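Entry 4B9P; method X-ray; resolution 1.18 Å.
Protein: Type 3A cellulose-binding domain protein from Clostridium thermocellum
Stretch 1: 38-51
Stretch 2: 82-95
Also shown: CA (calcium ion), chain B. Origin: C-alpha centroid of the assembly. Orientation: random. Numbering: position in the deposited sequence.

Stretch 1 (38-51) TLSEVKIRYYYTKD
Stretch 2, residues 82-95: PNADSYVEIGFTNS

What fills the apolar centre? Two antiparallel strands, 42-48 and one that runs to Phe92, cross at 158° and approach to 4.5 Å. Ile44 (m, t) faces Ile90 (m, t), CB to CB 4.2 Å, and Tyr46 (t) faces Val88 (t), also CB to CB 4.2 Å; Tyr48 and Ser86 share this face. Tyr48, chi1 p, lays its ring over Ser86, whose CB sits 3.8 Å from the ring centroid. At the other end Phe92 (m, chi2 -87°) points toward stretch 1, and Leu39 CD2 lies 4.0 Å from the centroid of the Phe92 ring, almost on its normal.

How is the register held? Ile44, Tyr46 and Tyr48 pair with Ile90, Val88 and Ser86 in extended conformation. Ile44 N gives to Ile90 O (2.9 Å) and Ile90 N to Ile44 O (2.8 Å); Tyr46 N gives to Val88 O (3.0 Å) and Val88 N to Tyr46 O (2.9 Å). Tyr48 N reaches Ser86 O at 3.0 Å, while Tyr48 O accepts from both Ser86 N (3.0 Å) and Asp85 N (2.9 Å), where the chain turns a corner.

What occupies the opposite face? Arg45 (m, t, t) stacks its guanidinium flat on Tyr87 (p), centres 4.3 Å apart, and its edge meets Glu89 (t, t) in a salt bridge, Arg45 NE to Glu89 OE1 3.0 Å. One extended side chain thus serves an aromatic face and a carboxylate.

What closes the polar edges? Lys50 grips Asp85 twice: Lys50 N to Asp85 OD1 and, as a salt bridge, Lys50 NZ to Asp85 OD2, both 3.0 Å. Nearby, calcium binds Thr49 OG1 at 2.4 Å and Asp51 OD2 at 2.5 Å. Beside Gly91, a water joins Lys43 NZ (2.9 Å from its O) to Phe92 N (3.0 Å from the same O); an ideal CB on Gly91 would clash with Lys43 NZ at 2.8 Å.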

ATOM      1  N   THR A  38      -2.304  13.919 -11.943  1.00 21.08           N
ATOM      2  CA  THR A  38      -3.248  12.973 -12.527  1.00 21.46           C
ATOM      3  C   THR A  38      -3.118  11.621 -11.796  1.00 19.74           C
ATOM      4  O   THR A  38      -2.054  10.997 -11.827  1.00 20.95           O
ATOM      5  CB  THR A  38      -2.951  12.812 -14.033  1.00 23.50           C
ATOM      6  OG1 THR A  38      -3.117  14.087 -14.666  1.00 27.91           O
ATOM      7  CG2 THR A  38      -3.870  11.759 -14.689  1.00 24.52           C
ATOM      8  N   LEU A  39      -4.195  11.155 -11.146  1.00 19.10           N
ATOM      9  CA  LEU A  39      -4.079  10.003 -10.270  1.00 19.25           C
ATOM     10  C   LEU A  39      -3.674   8.739 -11.015  1.00 19.09           C
ATOM     11  O   LEU A  39      -2.955   7.923 -10.475  1.00 19.13           O
ATOM     12  CB  LEU A  39      -5.370   9.789  -9.495  1.00 19.45           C
ATOM     13  CG  LEU A  39      -5.559  10.762  -8.337  1.00 21.16           C
ATOM     14  CD1 LEU A  39      -6.968  10.624  -7.854  1.00 24.08           C
ATOM     15  CD2 LEU A  39      -4.568  10.459  -7.193  1.00 22.08           C
ATOM     16  N   SER A  40      -4.133   8.554 -12.250  1.00 19.40           N
ATOM     17  CA  SER A  40      -3.781   7.346 -12.986  1.00 21.01           C
ATOM     18  C   SER A  40      -2.262   7.199 -13.171  1.00 20.49           C
ATOM     19  O   SER A  40      -1.777   6.097 -13.416  1.00 21.94           O
ATOM     20  CB  SER A  40      -4.495   7.293 -14.334  1.00 21.90           C
ATOM     21  OG  SER A  40      -4.036   8.352 -15.165  1.00 23.55           O
ATOM     22  N   GLU A  41      -1.523   8.310 -13.095  1.00 20.65           N
ATOM     23  CA  GLU A  41      -0.055   8.290 -13.186  1.00 21.36           C
ATOM     24  C   GLU A  41       0.671   7.937 -11.885  1.00 20.12           C
ATOM     25  O   GLU A  41       1.896   7.820 -11.892  1.00 21.52           O
ATOM     26  CB  GLU A  41       0.444   9.642 -13.687  1.00 23.58           C
ATOM     27  CG  GLU A  41       0.012   9.928 -15.140  1.00 26.99           C
ATOM     28  CD  GLU A  41       0.648   8.915 -16.111  1.00 35.66           C
ATOM     29  OE1 GLU A  41       1.886   8.948 -16.285  1.00 39.39           O
ATOM     30  OE2 GLU A  41      -0.077   8.054 -16.671  1.00 41.07           O
ATOM     31  N   VAL A  42      -0.076   7.749 -10.807  1.00 19.06           N
ATOM     32  CA  VAL A  42       0.533   7.565  -9.486  1.00 17.79           C
ATOM     33  C   VAL A  42       0.508   6.094  -9.106  1.00 17.21           C
ATOM     34  O   VAL A  42      -0.529   5.430  -9.272  1.00 18.45           O
ATOM     35  CB  VAL A  42      -0.266   8.322  -8.423  1.00 19.13           C
ATOM     36  CG1 VAL A  42       0.309   8.092  -7.041  1.00 20.07           C
ATOM     37  CG2 VAL A  42      -0.246   9.801  -8.756  1.00 20.37           C
ATOM     38  N   LYS A  43       1.629   5.583  -8.608  1.00 17.11           N
ATOM     39  CA  LYS A  43       1.702   4.225  -8.048  1.00 16.73           C
ATOM     40  C   LYS A  43       2.288   4.345  -6.649  1.00 17.05           C
ATOM     41  O   LYS A  43       3.206   5.136  -6.395  1.00 19.56           O
ATOM     42  CB  LYS A  43       2.616   3.349  -8.896  1.00 18.20           C
ATOM     43  CG  LYS A  43       2.186   3.191 -10.343  1.00 20.23           C
ATOM     44  CD  LYS A  43       0.848   2.499 -10.495  1.00 20.78           C
ATOM     45  CE  LYS A  43       0.470   2.381 -11.974  1.00 22.64           C
ATOM     46  NZ  LYS A  43      -0.907   1.830 -12.136  1.00 21.26           N
ATOM     47  N   ILE A  44       1.753   3.548  -5.741  1.00 16.59           N
ATOM     48  CA  ILE A  44       2.186   3.519  -4.348  1.00 16.79           C
ATOM     49  C   ILE A  44       2.607   2.103  -4.023  1.00 16.00           C
ATOM     50  O   ILE A  44       1.851   1.190  -4.363  1.00 18.33           O
ATOM     51  CB  ILE A  44       1.028   3.929  -3.439  1.00 17.04           C
ATOM     52  CG1 ILE A  44       0.507   5.333  -3.767  1.00 18.30           C
ATOM     53  CG2 ILE A  44       1.446   3.859  -1.967  1.00 18.67           C
ATOM     54  CD1 ILE A  44      -0.842   5.616  -3.142  1.00 21.21           C
ATOM     55  N   ARG A  45       3.768   1.905  -3.385  1.00 16.19           N
ATOM     56  CA  ARG A  45       4.231   0.539  -3.104  1.00 16.40           C
ATOM     57  C   ARG A  45       4.447   0.321  -1.618  1.00 16.47           C
ATOM     58  O   ARG A  45       5.159   1.078  -0.951  1.00 17.47           O
ATOM     59  CB  ARG A  45       5.549   0.228  -3.830  1.00 16.87           C
ATOM     60  CG  ARG A  45       5.366   0.228  -5.307  1.00 17.91           C
ATOM     61  CD  ARG A  45       6.651  -0.133  -5.992  1.00 21.34           C
ATOM     62  NE  ARG A  45       6.418  -0.181  -7.428  1.00 25.95           N
ATOM     63  CZ  ARG A  45       7.390  -0.292  -8.307  1.00 33.09           C
ATOM     64  NH1 ARG A  45       8.651  -0.359  -7.884  1.00 34.83           N
ATOM     65  NH2 ARG A  45       7.106  -0.313  -9.601  1.00 36.54           N
ATOM     66  N   TYR A  46       3.849  -0.765  -1.129  1.00 15.64           N
ATOM     67  CA  TYR A  46       4.027  -1.255   0.239  1.00 16.19           C
ATOM     68  C   TYR A  46       4.855  -2.538   0.114  1.00 16.08           C
ATOM     69  O   TYR A  46       4.365  -3.530  -0.437  1.00 16.53           O
ATOM     70  CB  TYR A  46       2.649  -1.566   0.868  1.00 16.62           C
ATOM     71  CG  TYR A  46       2.755  -2.056   2.306  1.00 16.51           C
ATOM     72  CD1 TYR A  46       2.950  -3.422   2.607  1.00 17.11           C
ATOM     73  CD2 TYR A  46       2.621  -1.169   3.383  1.00 17.22           C
ATOM     74  CE1 TYR A  46       3.081  -3.851   3.920  1.00 17.02           C
ATOM     75  CE2 TYR A  46       2.730  -1.605   4.719  1.00 17.23           C
ATOM     76  CZ  TYR A  46       2.934  -2.948   4.971  1.00 15.78           C
ATOM     77  OH  TYR A  46       3.037  -3.297   6.269  1.00 16.67           O
ATOM     78  N   TYR A  47       6.078  -2.517   0.632  1.00 16.10           N
ATOM     79  CA  TYR A  47       7.028  -3.623   0.474  1.00 15.80           C
ATOM     80  C   TYR A  47       6.987  -4.574   1.660  1.00 15.37           C
ATOM     81  O   TYR A  47       6.895  -4.134   2.818  1.00 16.21           O
ATOM     82  CB  TYR A  47       8.444  -3.075   0.387  1.00 16.34           C
ATOM     83  CG  TYR A  47       8.740  -2.281  -0.830  1.00 17.27           C
ATOM     84  CD1 TYR A  47       9.073  -2.915  -2.037  1.00 19.26           C
ATOM     85  CD2 TYR A  47       8.655  -0.886  -0.806  1.00 21.43           C
ATOM     86  CE1 TYR A  47       9.391  -2.173  -3.170  1.00 23.90           C
ATOM     87  CE2 TYR A  47       8.941  -0.149  -1.927  1.00 25.34           C
ATOM     88  CZ  TYR A  47       9.293  -0.780  -3.104  1.00 27.68           C
ATOM     89  OH  TYR A  47       9.577   0.028  -4.199  1.00 34.97           O
ATOM     90  N   TYR A  48       7.084  -5.876   1.388  1.00 15.56           N
ATOM     91  CA  TYR A  48       6.959  -6.850   2.466  1.00 15.54           C
ATOM     92  C   TYR A  48       7.609  -8.155   1.994  1.00 15.00           C
ATOM     93  O   TYR A  48       8.022  -8.299   0.835  1.00 15.47           O
ATOM     94  CB  TYR A  48       5.482  -7.050   2.828  1.00 16.12           C
ATOM     95  CG  TYR A  48       4.618  -7.731   1.769  1.00 15.30           C
ATOM     96  CD1 TYR A  48       4.121  -7.024   0.662  1.00 16.47           C
ATOM     97  CD2 TYR A  48       4.267  -9.067   1.901  1.00 16.72           C
ATOM     98  CE1 TYR A  48       3.358  -7.624  -0.292  1.00 17.09           C
ATOM     99  CE2 TYR A  48       3.450  -9.681   0.943  1.00 17.35           C
ATOM    100  CZ  TYR A  48       3.001  -8.935  -0.136  1.00 17.33           C
ATOM    101  OH  TYR A  48       2.219  -9.539  -1.088  1.00 19.27           O
ATOM    102  N   THR A  49       7.699  -9.106   2.924  1.00 15.13           N
ATOM    103  CA  THR A  49       8.076 -10.487   2.574  1.00 15.09           C
ATOM    104  C   THR A  49       6.850 -11.379   2.693  1.00 15.25           C
ATOM    105  O   THR A  49       6.204 -11.432   3.736  1.00 15.49           O
ATOM    106  CB  THR A  49       9.194 -10.982   3.483  1.00 15.94           C
ATOM    107  OG1 THR A  49       8.858 -10.669   4.845  1.00 16.06           O
ATOM    108  CG2 THR A  49      10.545 -10.344   3.078  1.00 16.68           C
ATOM    109  N   LYS A  50       6.514 -12.060   1.586  1.00 15.59           N
ATOM    110  CA  LYS A  50       5.294 -12.898   1.541  1.00 15.56           C
ATOM    111  C   LYS A  50       5.386 -14.140   2.415  1.00 15.95           C
ATOM    112  O   LYS A  50       4.367 -14.778   2.677  1.00 16.55           O
ATOM    113  CB  LYS A  50       4.962 -13.286   0.100  1.00 16.48           C
ATOM    114  CG  LYS A  50       6.017 -14.256  -0.495  1.00 17.08           C
ATOM    115  CD  LYS A  50       5.721 -14.615  -1.926  1.00 19.34           C
ATOM    116  CE  LYS A  50       6.677 -15.677  -2.482  1.00 18.73           C
ATOM    117  NZ  LYS A  50       8.068 -15.203  -2.506  1.00 19.08           N
ATOM    118  N   ASP A  51       6.594 -14.478   2.876  1.00 15.40           N
ATOM    119  CA  ASP A  51       6.784 -15.627   3.737  1.00 15.57           C
ATOM    120  C   ASP A  51       6.249 -16.856   3.011  1.00 16.10           C
ATOM    121  O   ASP A  51       6.633 -17.071   1.856  1.00 17.03           O
ATOM    122  CB  ASP A  51       6.180 -15.356   5.116  1.00 16.26           C
ATOM    123  CG  ASP A  51       6.591 -13.973   5.677  1.00 15.79           C
ATOM    124  OD1 ASP A  51       7.766 -13.546   5.507  1.00 15.64           O
ATOM    125  OD2 ASP A  51       5.740 -13.323   6.296  1.00 15.93           O
ATOM    126  N   PRO A  82      16.564  -7.567   1.534  1.00 20.92           N
ATOM    127  CA  PRO A  82      16.176  -7.914   2.916  1.00 19.02           C
ATOM    128  C   PRO A  82      14.864  -7.215   3.284  1.00 17.39           C
ATOM    129  O   PRO A  82      14.744  -5.997   3.097  1.00 18.87           O
ATOM    130  CB  PRO A  82      17.374  -7.392   3.740  1.00 22.43           C
ATOM    131  CG  PRO A  82      18.541  -7.527   2.791  1.00 25.18           C
ATOM    132  CD  PRO A  82      17.954  -7.067   1.463  1.00 24.84           C
ATOM    133  N   ASN A  83      13.890  -7.994   3.751  1.00 17.23           N
ATOM    134  CA  ASN A  83      12.581  -7.484   4.198  1.00 16.89           C
ATOM    135  C   ASN A  83      11.691  -7.035   3.061  1.00 15.53           C
ATOM    136  O   ASN A  83      10.634  -6.425   3.280  1.00 16.74           O
ATOM    137  CB  ASN A  83      12.720  -6.389   5.268  1.00 18.26           C
ATOM    138  CG  ASN A  83      13.512  -6.867   6.438  1.00 20.52           C
ATOM    139  OD1 ASN A  83      13.038  -7.694   7.178  1.00 24.74           O
ATOM    140  ND2 ASN A  83      14.715  -6.376   6.613  1.00 22.12           N
ATOM    141  N   ALA A  84      12.078  -7.400   1.840  1.00 15.52           N
ATOM    142  CA  ALA A  84      11.232  -7.029   0.695  1.00 17.64           C
ATOM    143  C   ALA A  84      11.399  -8.011  -0.453  1.00 16.83           C
ATOM    144  O   ALA A  84      12.367  -7.915  -1.222  1.00 19.00           O
ATOM    145  CB  ALA A  84      11.539  -5.591   0.220  1.00 17.68           C
ATOM    146  N   ASP A  85      10.482  -8.962  -0.574  1.00 15.92           N
ATOM    147  CA  ASP A  85      10.474  -9.774  -1.755  1.00 15.85           C
ATOM    148  C   ASP A  85       9.197  -9.603  -2.552  1.00 16.02           C
ATOM    149  O   ASP A  85       9.061 -10.244  -3.605  1.00 16.69           O
ATOM    150  CB  ASP A  85      10.771 -11.274  -1.510  1.00 17.12           C
ATOM    151  CG  ASP A  85       9.586 -12.082  -0.912  1.00 17.55           C
ATOM    152  OD1 ASP A  85       8.533 -11.471  -0.530  1.00 17.36           O
ATOM    153  OD2 ASP A  85       9.719 -13.341  -0.838  1.00 17.47           O
ATOM    154  N   SER A  86       8.286  -8.738  -2.093  1.00 15.91           N
ATOM    155  CA  SER A  86       6.998  -8.539  -2.759  1.00 16.03           C
ATOM    156  C   SER A  86       6.614  -7.108  -2.493  1.00 16.11           C
ATOM    157  O   SER A  86       7.126  -6.482  -1.546  1.00 16.57           O
ATOM    158  CB  SER A  86       5.952  -9.425  -2.121  1.00 17.36           C
ATOM    159  OG  SER A  86       6.282 -10.797  -2.258  1.00 18.73           O
ATOM    160  N   TYR A  87       5.680  -6.575  -3.277  1.00 16.71           N
ATOM    161  CA  TYR A  87       5.063  -5.323  -2.875  1.00 15.77           C
ATOM    162  C   TYR A  87       3.624  -5.338  -3.345  1.00 16.87           C
ATOM    163  O   TYR A  87       3.266  -5.990  -4.335  1.00 17.59           O
ATOM    164  CB  TYR A  87       5.786  -4.053  -3.381  1.00 17.00           C
ATOM    165  CG  TYR A  87       6.068  -3.996  -4.849  1.00 17.63           C
ATOM    166  CD1 TYR A  87       5.126  -3.481  -5.751  1.00 18.46           C
ATOM    167  CD2 TYR A  87       7.285  -4.420  -5.354  1.00 18.85           C
ATOM    168  CE1 TYR A  87       5.435  -3.395  -7.124  1.00 20.16           C
ATOM    169  CE2 TYR A  87       7.595  -4.333  -6.696  1.00 20.02           C
ATOM    170  CZ  TYR A  87       6.663  -3.824  -7.579  1.00 20.48           C
ATOM    171  OH  TYR A  87       6.987  -3.765  -8.913  1.00 24.53           O
ATOM    172  N   VAL A  88       2.787  -4.631  -2.600  1.00 16.30           N
ATOM    173  CA  VAL A  88       1.466  -4.277  -3.058  1.00 16.96           C
ATOM    174  C   VAL A  88       1.608  -2.977  -3.812  1.00 17.29           C
ATOM    175  O   VAL A  88       2.130  -2.012  -3.276  1.00 18.40           O
ATOM    176  CB  VAL A  88       0.535  -4.045  -1.833  1.00 18.66           C
ATOM    177  CG1 VAL A  88      -0.869  -3.735  -2.317  1.00 20.97           C
ATOM    178  CG2 VAL A  88       0.568  -5.246  -0.884  1.00 21.28           C
ATOM    179  N   GLU A  89       1.196  -2.956  -5.076  1.00 17.25           N
ATOM    180  CA  GLU A  89       1.224  -1.716  -5.828  1.00 17.59           C
ATOM    181  C   GLU A  89      -0.207  -1.213  -5.958  1.00 17.66           C
ATOM    182  O   GLU A  89      -1.059  -1.868  -6.575  1.00 18.12           O
ATOM    183  CB  GLU A  89       1.813  -1.932  -7.219  1.00 19.86           C
ATOM    184  CG  GLU A  89       1.929  -0.632  -7.958  1.00 22.21           C
ATOM    185  CD  GLU A  89       2.735  -0.737  -9.219  1.00 25.58           C
ATOM    186  OE1 GLU A  89       3.973  -0.726  -9.137  1.00 28.52           O
ATOM    187  OE2 GLU A  89       2.127  -0.793 -10.295  1.00 27.50           O
ATOM    188  N   ILE A  90      -0.467  -0.040  -5.390  1.00 17.84           N
ATOM    189  CA  ILE A  90      -1.775   0.581  -5.414  1.00 16.99           C
ATOM    190  C   ILE A  90      -1.717   1.663  -6.474  1.00 18.85           C
ATOM    191  O   ILE A  90      -0.756   2.426  -6.560  1.00 19.48           O
ATOM    192  CB  ILE A  90      -2.081   1.186  -4.042  1.00 19.05           C
ATOM    193  CG1 ILE A  90      -2.282   0.072  -3.035  1.00 23.13           C
ATOM    194  CG2 ILE A  90      -3.344   2.080  -4.104  1.00 22.71           C
ATOM    195  CD1 ILE A  90      -2.473   0.564  -1.587  1.00 25.31           C
ATOM    196  N   GLY A  91      -2.719   1.690  -7.327  1.00 18.83           N
ATOM    197  CA  GLY A  91      -2.798   2.688  -8.364  1.00 19.64           C
ATOM    198  C   GLY A  91      -4.226   3.160  -8.478  1.00 18.80           C
ATOM    199  O   GLY A  91      -5.071   2.896  -7.603  1.00 18.50           O
ATOM    200  N   PHE A  92      -4.490   3.872  -9.574  1.00 17.95           N
ATOM    201  CA  PHE A  92      -5.775   4.526  -9.751  1.00 18.05           C
ATOM    202  C   PHE A  92      -6.221   4.309 -11.173  1.00 18.74           C
ATOM    203  O   PHE A  92      -5.402   4.226 -12.099  1.00 21.12           O
ATOM    204  CB  PHE A  92      -5.590   6.017  -9.477  1.00 18.02           C
ATOM    205  CG  PHE A  92      -5.126   6.286  -8.082  1.00 17.66           C
ATOM    206  CD1 PHE A  92      -6.029   6.427  -7.058  1.00 20.42           C
ATOM    207  CD2 PHE A  92      -3.767   6.319  -7.786  1.00 17.81           C
ATOM    208  CE1 PHE A  92      -5.594   6.619  -5.762  1.00 20.87           C
ATOM    209  CE2 PHE A  92      -3.347   6.517  -6.485  1.00 19.66           C
ATOM    210  CZ  PHE A  92      -4.254   6.656  -5.496  1.00 21.13           C
ATOM    211  N   THR A  93      -7.528   4.265 -11.392  1.00 18.28           N
ATOM    212  CA  THR A  93      -8.018   4.020 -12.750  1.00 19.30           C
ATOM    213  C   THR A  93      -7.861   5.266 -13.614  1.00 21.02           C
ATOM    214  O   THR A  93      -7.654   6.388 -13.118  1.00 21.54           O
ATOM    215  CB  THR A  93      -9.470   3.618 -12.747  1.00 19.54           C
ATOM    216  OG1 THR A  93     -10.209   4.714 -12.181  1.00 21.16           O
ATOM    217  CG2 THR A  93      -9.681   2.321 -11.958  1.00 20.11           C
ATOM    218  N   ASN A  94      -7.990   5.066 -14.920  1.00 23.33           N
ATOM    219  CA  ASN A  94      -7.792   6.125 -15.887  1.00 25.90           C
ATOM    220  C   ASN A  94      -8.777   7.259 -15.614  1.00 26.94           C
ATOM    221  O   ASN A  94      -8.480   8.416 -15.894  1.00 28.17           O
ATOM    222  CB  ASN A  94      -7.970   5.559 -17.295  1.00 29.18           C
ATOM    223  CG  ASN A  94      -7.520   6.508 -18.344  1.00 38.29           C
ATOM    224  OD1 ASN A  94      -6.411   7.036 -18.262  1.00 42.58           O
ATOM    225  ND2 ASN A  94      -8.377   6.766 -19.336  1.00 43.74           N
ATOM    226  N   SER A  95      -9.959   6.926 -15.092  1.00 25.24           N
ATOM    227  CA  SER A  95     -11.017   7.886 -14.824  1.00 25.97           C
ATOM    228  C   SER A  95     -11.063   8.348 -13.346  1.00 25.24           C
ATOM    229  O   SER A  95     -12.029   8.968 -12.914  1.00 27.20           O
ATOM    230  CB  SER A  95     -12.333   7.288 -15.292  1.00 26.94           C
ATOM    231  OG  SER A  95     -12.437   7.317 -16.730  1.00 28.23           O
TER
HETATM  232 CA    CA B1167       6.833 -11.142   6.086  1.00 15.38          CA
HETATM  233  O   HOH W   1      -2.077   4.337 -11.228  1.00 19.39           O
HETATM  234  O   HOH W   2      -6.161   9.711 -16.219  1.00 30.96           O
HETATM  235  O   HOH W   3      -0.474  -0.688 -10.941  1.00 27.76           O
HETATM  236  O   HOH W   4       8.171 -12.860  -4.053  1.00 27.21           O
HETATM  237  O   HOH W   5       9.230 -13.813   1.824  1.00 16.55           O
HETATM  238  O   HOH W   6       4.448 -10.499   5.873  1.00 17.00           O